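Local coordinates for uroporphyrinogen III cosynthase (HemD) (Helicobacter pylori, PDB 3P9Z), which probably catalyses the cyclisation of the linear tetrapyrrole hydroxymethylbilane to uroporphyrinogen III, a step in porphyrin biosynthesis, at residues A[4-15]-A[214-225]. Sequence-based numbering, arbitrary orientation.
Sequences MREIVWVHSQRI and LEACLELALSLR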
loop_
_atom_site.group_PDB
_atom_site.type_symbol
_atom_site.label_atom_id
_atom_site.label_comp_id
_atom_site.label_asym_id
_atom_site.label_seq_id
_atom_site.Cartn_x
_atom_site.Cartn_y
_atom_site.Cartn_z
HETATM N N MSE A 4 26.606 -2.476 -18.329
HETATM C CA MSE A 4 25.791 -2.896 -17.162
HETATM C C MSE A 4 24.445 -2.175 -17.179
HETATM O O MSE A 4 24.378 -0.955 -17.385
HETATM C CB MSE A 4 26.531 -2.603 -15.859
HETATM C CG MSE A 4 25.790 -3.066 -14.627
HETATM SE SE MSE A 4 26.902 -3.118 -13.016
HETATM C CE MSE A 4 28.079 -4.612 -13.513
ATOM N N ARG A 5 23.379 -2.935 -16.947
ATOM C CA ARG A 5 22.010 -2.409 -17.024
ATOM C C ARG A 5 21.635 -1.647 -15.747
ATOM O O ARG A 5 22.005 -2.066 -14.661
ATOM C CB ARG A 5 21.027 -3.556 -17.292
ATOM C CG ARG A 5 21.385 -4.410 -18.519
ATOM C CD ARG A 5 20.419 -5.572 -18.689
ATOM N NE ARG A 5 19.088 -5.083 -19.026
ATOM C CZ ARG A 5 17.995 -5.830 -19.122
ATOM N NH1 ARG A 5 18.047 -7.151 -18.936
ATOM N NH2 ARG A 5 16.848 -5.254 -19.438
ATOM N N GLU A 6 20.917 -0.534 -15.896
ATOM C CA GLU A 6 20.449 0.267 -14.765
ATOM C C GLU A 6 19.248 -0.385 -14.074
ATOM O O GLU A 6 18.302 -0.784 -14.737
ATOM C CB GLU A 6 20.009 1.650 -15.237
ATOM C CG GLU A 6 21.090 2.726 -15.274
ATOM C CD GLU A 6 20.490 4.118 -15.067
ATOM O OE1 GLU A 6 19.763 4.335 -14.066
ATOM O OE2 GLU A 6 20.738 4.994 -15.916
ATOM N N ILE A 7 19.280 -0.447 -12.750
ATOM C CA ILE A 7 18.171 -0.961 -11.955
ATOM C C ILE A 7 17.320 0.209 -11.409
ATOM O O ILE A 7 17.826 1.081 -10.682
ATOM C CB ILE A 7 18.687 -1.879 -10.833
ATOM C CG1 ILE A 7 19.341 -3.132 -11.429
ATOM C CG2 ILE A 7 17.567 -2.254 -9.838
ATOM C CD1 ILE A 7 20.203 -3.938 -10.449
ATOM N N VAL A 8 16.039 0.218 -11.780
ATOM C CA VAL A 8 15.104 1.278 -11.385
ATOM C C VAL A 8 13.911 0.727 -10.578
ATOM O O VAL A 8 13.222 -0.196 -11.014
ATOM C CB VAL A 8 14.591 2.052 -12.623
ATOM C CG1 VAL A 8 13.766 3.272 -12.222
ATOM C CG2 VAL A 8 15.751 2.490 -13.496
ATOM N N TRP A 9 13.678 1.311 -9.401
ATOM C CA TRP A 9 12.540 0.966 -8.558
ATOM C C TRP A 9 11.341 1.821 -8.959
ATOM O O TRP A 9 11.452 3.047 -9.103
ATOM C CB TRP A 9 12.866 1.234 -7.089
ATOM C CG TRP A 9 13.993 0.408 -6.526
ATOM C CD1 TRP A 9 15.317 0.712 -6.550
ATOM C CD2 TRP A 9 13.878 -0.850 -5.846
ATOM N NE1 TRP A 9 16.052 -0.276 -5.916
ATOM C CE2 TRP A 9 15.185 -1.246 -5.477
ATOM C CE3 TRP A 9 12.796 -1.667 -5.493
ATOM C CZ2 TRP A 9 15.442 -2.437 -4.785
ATOM C CZ3 TRP A 9 13.047 -2.847 -4.790
ATOM C CH2 TRP A 9 14.363 -3.221 -4.452
ATOM N N VAL A 10 10.199 1.170 -9.144
ATOM C CA VAL A 10 8.936 1.839 -9.387
ATOM C C VAL A 10 8.105 1.477 -8.159
ATOM O O VAL A 10 7.568 0.370 -8.053
ATOM C CB VAL A 10 8.260 1.354 -10.702
ATOM C CG1 VAL A 10 7.034 2.203 -11.026
ATOM C CG2 VAL A 10 9.254 1.380 -11.882
ATOM N N HIS A 11 8.024 2.422 -7.225
ATOM C CA HIS A 11 7.694 2.122 -5.837
ATOM C C HIS A 11 7.268 3.429 -5.125
ATOM O O HIS A 11 7.256 4.510 -5.725
ATOM C CB HIS A 11 8.947 1.485 -5.198
ATOM C CG HIS A 11 8.809 1.142 -3.747
ATOM N ND1 HIS A 11 7.777 0.377 -3.253
ATOM C CD2 HIS A 11 9.591 1.455 -2.683
ATOM C CE1 HIS A 11 7.927 0.231 -1.946
ATOM N NE2 HIS A 11 9.015 0.886 -1.574
ATOM N N SER A 12 6.903 3.332 -3.859
ATOM C CA SER A 12 6.353 4.501 -3.139
ATOM C C SER A 12 7.408 5.319 -2.383
ATOM O O SER A 12 7.129 6.430 -1.928
ATOM C CB SER A 12 5.271 4.045 -2.168
ATOM O OG SER A 12 5.777 2.978 -1.387
ATOM N N GLN A 13 8.616 4.772 -2.271
ATOM C CA GLN A 13 9.673 5.386 -1.477
ATOM C C GLN A 13 11.014 5.197 -2.143
ATOM O O GLN A 13 11.252 4.177 -2.780
ATOM C CB GLN A 13 9.714 4.760 -0.086
ATOM C CG GLN A 13 8.988 5.589 0.984
ATOM C CD GLN A 13 8.114 4.717 1.867
ATOM O OE1 GLN A 13 6.899 4.629 1.657
ATOM N NE2 GLN A 13 8.724 4.043 2.840
ATOM N N ARG A 14 11.886 6.184 -1.986
ATOM C CA ARG A 14 13.218 6.142 -2.555
ATOM C C ARG A 14 14.036 5.038 -1.895
ATOM O O ARG A 14 14.016 4.872 -0.667
ATOM C CB ARG A 14 13.916 7.503 -2.400
ATOM C CG ARG A 14 15.214 7.597 -3.177
ATOM C CD ARG A 14 15.615 9.037 -3.455
ATOM N NE ARG A 14 16.495 9.549 -2.407
ATOM C CZ ARG A 14 17.818 9.374 -2.371
ATOM N NH1 ARG A 14 18.444 8.692 -3.327
ATOM N NH2 ARG A 14 18.521 9.879 -1.367
ATOM N N ILE A 15 14.707 4.257 -2.733
ATOM C CA ILE A 15 15.644 3.251 -2.266
ATOM C C ILE A 15 17.046 3.672 -2.744
ATOM O O ILE A 15 17.483 3.320 -3.844
ATOM C CB ILE A 15 15.204 1.813 -2.705
ATOM C CG1 ILE A 15 13.895 1.419 -1.992
ATOM C CG2 ILE A 15 16.287 0.747 -2.410
ATOM C CD1 ILE A 15 13.026 0.443 -2.786
ATOM N N LEU A 214 11.062 -6.464 -0.959
ATOM C CA LEU A 214 11.955 -5.586 -1.707
ATOM C C LEU A 214 13.323 -6.235 -1.852
ATOM O O LEU A 214 13.950 -6.130 -2.907
ATOM C CB LEU A 214 12.092 -4.211 -1.022
ATOM C CG LEU A 214 10.806 -3.409 -0.805
ATOM C CD1 LEU A 214 11.144 -2.066 -0.126
ATOM C CD2 LEU A 214 10.080 -3.179 -2.126
ATOM N N GLU A 215 13.764 -6.904 -0.789
ATOM C CA GLU A 215 15.048 -7.594 -0.784
ATOM C C GLU A 215 15.148 -8.654 -1.880
ATOM O O GLU A 215 16.135 -8.695 -2.619
ATOM C CB GLU A 215 15.326 -8.220 0.592
ATOM C CG GLU A 215 15.524 -7.190 1.722
ATOM C CD GLU A 215 14.228 -6.761 2.441
ATOM O OE1 GLU A 215 13.107 -7.006 1.943
ATOM O OE2 GLU A 215 14.346 -6.165 3.531
ATOM N N ALA A 216 14.130 -9.504 -1.987
ATOM C CA ALA A 216 14.084 -10.506 -3.053
ATOM C C ALA A 216 13.992 -9.891 -4.454
ATOM O O ALA A 216 14.519 -10.466 -5.406
ATOM C CB ALA A 216 12.940 -11.507 -2.819
ATOM N N CYS A 217 13.349 -8.730 -4.585
ATOM C CA CYS A 217 13.300 -8.027 -5.867
ATOM C C CYS A 217 14.694 -7.585 -6.322
ATOM O O CYS A 217 15.020 -7.614 -7.515
ATOM C CB CYS A 217 12.412 -6.782 -5.790
ATOM S SG CYS A 217 10.645 -7.083 -5.653
ATOM N N LEU A 218 15.494 -7.108 -5.375
ATOM C CA LEU A 218 16.840 -6.671 -5.708
ATOM C C LEU A 218 17.766 -7.853 -6.050
ATOM O O LEU A 218 18.565 -7.754 -6.994
ATOM C CB LEU A 218 17.434 -5.796 -4.598
ATOM C CG LEU A 218 18.795 -5.174 -4.915
ATOM C CD1 LEU A 218 18.755 -4.338 -6.216
ATOM C CD2 LEU A 218 19.294 -4.335 -3.719
ATOM N N GLU A 219 17.654 -8.954 -5.303
ATOM C CA GLU A 219 18.447 -10.145 -5.616
ATOM C C GLU A 219 18.189 -10.532 -7.065
ATOM O O GLU A 219 19.121 -10.713 -7.835
ATOM C CB GLU A 219 18.121 -11.329 -4.691
ATOM C CG GLU A 219 18.645 -11.204 -3.289
ATOM C CD GLU A 219 20.169 -11.315 -3.198
ATOM O OE1 GLU A 219 20.806 -11.985 -4.063
ATOM O OE2 GLU A 219 20.725 -10.739 -2.237
ATOM N N LEU A 220 16.917 -10.608 -7.433
ATOM C CA LEU A 220 16.536 -10.940 -8.800
ATOM C C LEU A 220 17.102 -9.921 -9.791
ATOM O O LEU A 220 17.724 -10.311 -10.781
ATOM C CB LEU A 220 15.011 -11.067 -8.939
ATOM C CG LEU A 220 14.415 -11.413 -10.322
ATOM C CD1 LEU A 220 15.057 -12.657 -10.952
ATOM C CD2 LEU A 220 12.898 -11.598 -10.195
ATOM N N ALA A 221 16.904 -8.628 -9.515
ATOM C CA ALA A 221 17.422 -7.572 -10.392
ATOM C C ALA A 221 18.932 -7.681 -10.599
ATOM O O ALA A 221 19.418 -7.616 -11.739
ATOM C CB ALA A 221 17.043 -6.181 -9.860
ATOM N N LEU A 222 19.665 -7.879 -9.505
ATOM C CA LEU A 222 21.127 -7.969 -9.571
ATOM C C LEU A 222 21.609 -9.200 -10.337
ATOM O O LEU A 222 22.641 -9.141 -10.992
ATOM C CB LEU A 222 21.752 -7.944 -8.182
ATOM C CG LEU A 222 21.628 -6.624 -7.408
ATOM C CD1 LEU A 222 22.051 -6.844 -5.962
ATOM C CD2 LEU A 222 22.473 -5.541 -8.062
ATOM N N SER A 223 20.866 -10.301 -10.262
ATOM C CA SER A 223 21.228 -11.499 -11.024
ATOM C C SER A 223 21.132 -11.253 -12.537
ATOM O O SER A 223 21.622 -12.044 -13.338
ATOM C CB SER A 223 20.330 -12.673 -10.632
ATOM O OG SER A 223 19.010 -12.464 -11.096
ATOM N N LEU A 224 20.492 -10.152 -12.916
ATOM C CA LEU A 224 20.208 -9.864 -14.319
ATOM C C LEU A 224 20.987 -8.665 -14.858
ATOM O O LEU A 224 20.924 -8.369 -16.057
ATOM C CB LEU A 224 18.694 -9.657 -14.537
ATOM C CG LEU A 224 17.777 -10.876 -14.402
ATOM C CD1 LEU A 224 16.338 -10.441 -14.258
ATOM C CD2 LEU A 224 17.921 -11.840 -15.591
ATOM N N ARG A 225 21.729 -7.981 -13.991
ATOM C CA ARG A 225 22.361 -6.719 -14.381
ATOM C C ARG A 225 23.498 -6.947 -15.390
ATOM O O ARG A 225 23.861 -6.026 -16.125
ATOM C CB ARG A 225 22.863 -5.937 -13.162
ATOM C CG ARG A 225 24.114 -6.526 -12.561
ATOM C CD ARG A 225 24.602 -5.790 -11.319
ATOM N NE ARG A 225 25.917 -6.304 -10.934
ATOM C CZ ARG A 225 26.786 -5.653 -10.167
ATOM N NH1 ARG A 225 26.479 -4.452 -9.695
ATOM N NH2 ARG A 225 27.968 -6.198 -9.888
#
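Strand 7-10 and helix 214-223 run nearly antiparallel, at 151°, with their axes 9.8 Å apart, and the backbone N of Arg-5 bonds to O of Arg-225, 3.2 Å away and almost straight at 178°. Ile-7 and Trp-9, alternate residues of the strand, both reach the helix. Ile-7 sends CD1 to Leu-222 CD2 (3.7 Å) and to the methyl of Ala-221, whose small side chain lets the branched isoleucine sit close to the helix backbone. Trp-9 spans the wider gap with its long indole: CZ2 lies 3.9 Å from Leu-218 CB, while the ring edge at CH2 meets Leu-214 O at 3.3 Å, in the indole plane. Ile-15 CD1 lies over one indole face. This is the helix-on-sheet packing of one of the two alpha/beta domains of the uroporphyrinogen-III synthase fold, with the C-terminal helix laid over strands 7-10, 164-167 and 187-190. Leu-214 forks at the helix start: CD2 makes a CH-pi contact over the His-11 ring, 4.3 Å from its centroid, and CD1 touches Ile-15 CD1. His-11 ND1 is hydrogen-bonded to Thr-168. At the far end selenomethionine Met-4, bent at chi3 (-69°), lays CE 3.7 Å above the centre of the Arg-225 guanidinium; SE, the large polarisable atom, lies over the same flat group, 3.6 Å from NH1. The Arg-5 guanidinium instead bonds to Lys-162 O and Thr-187.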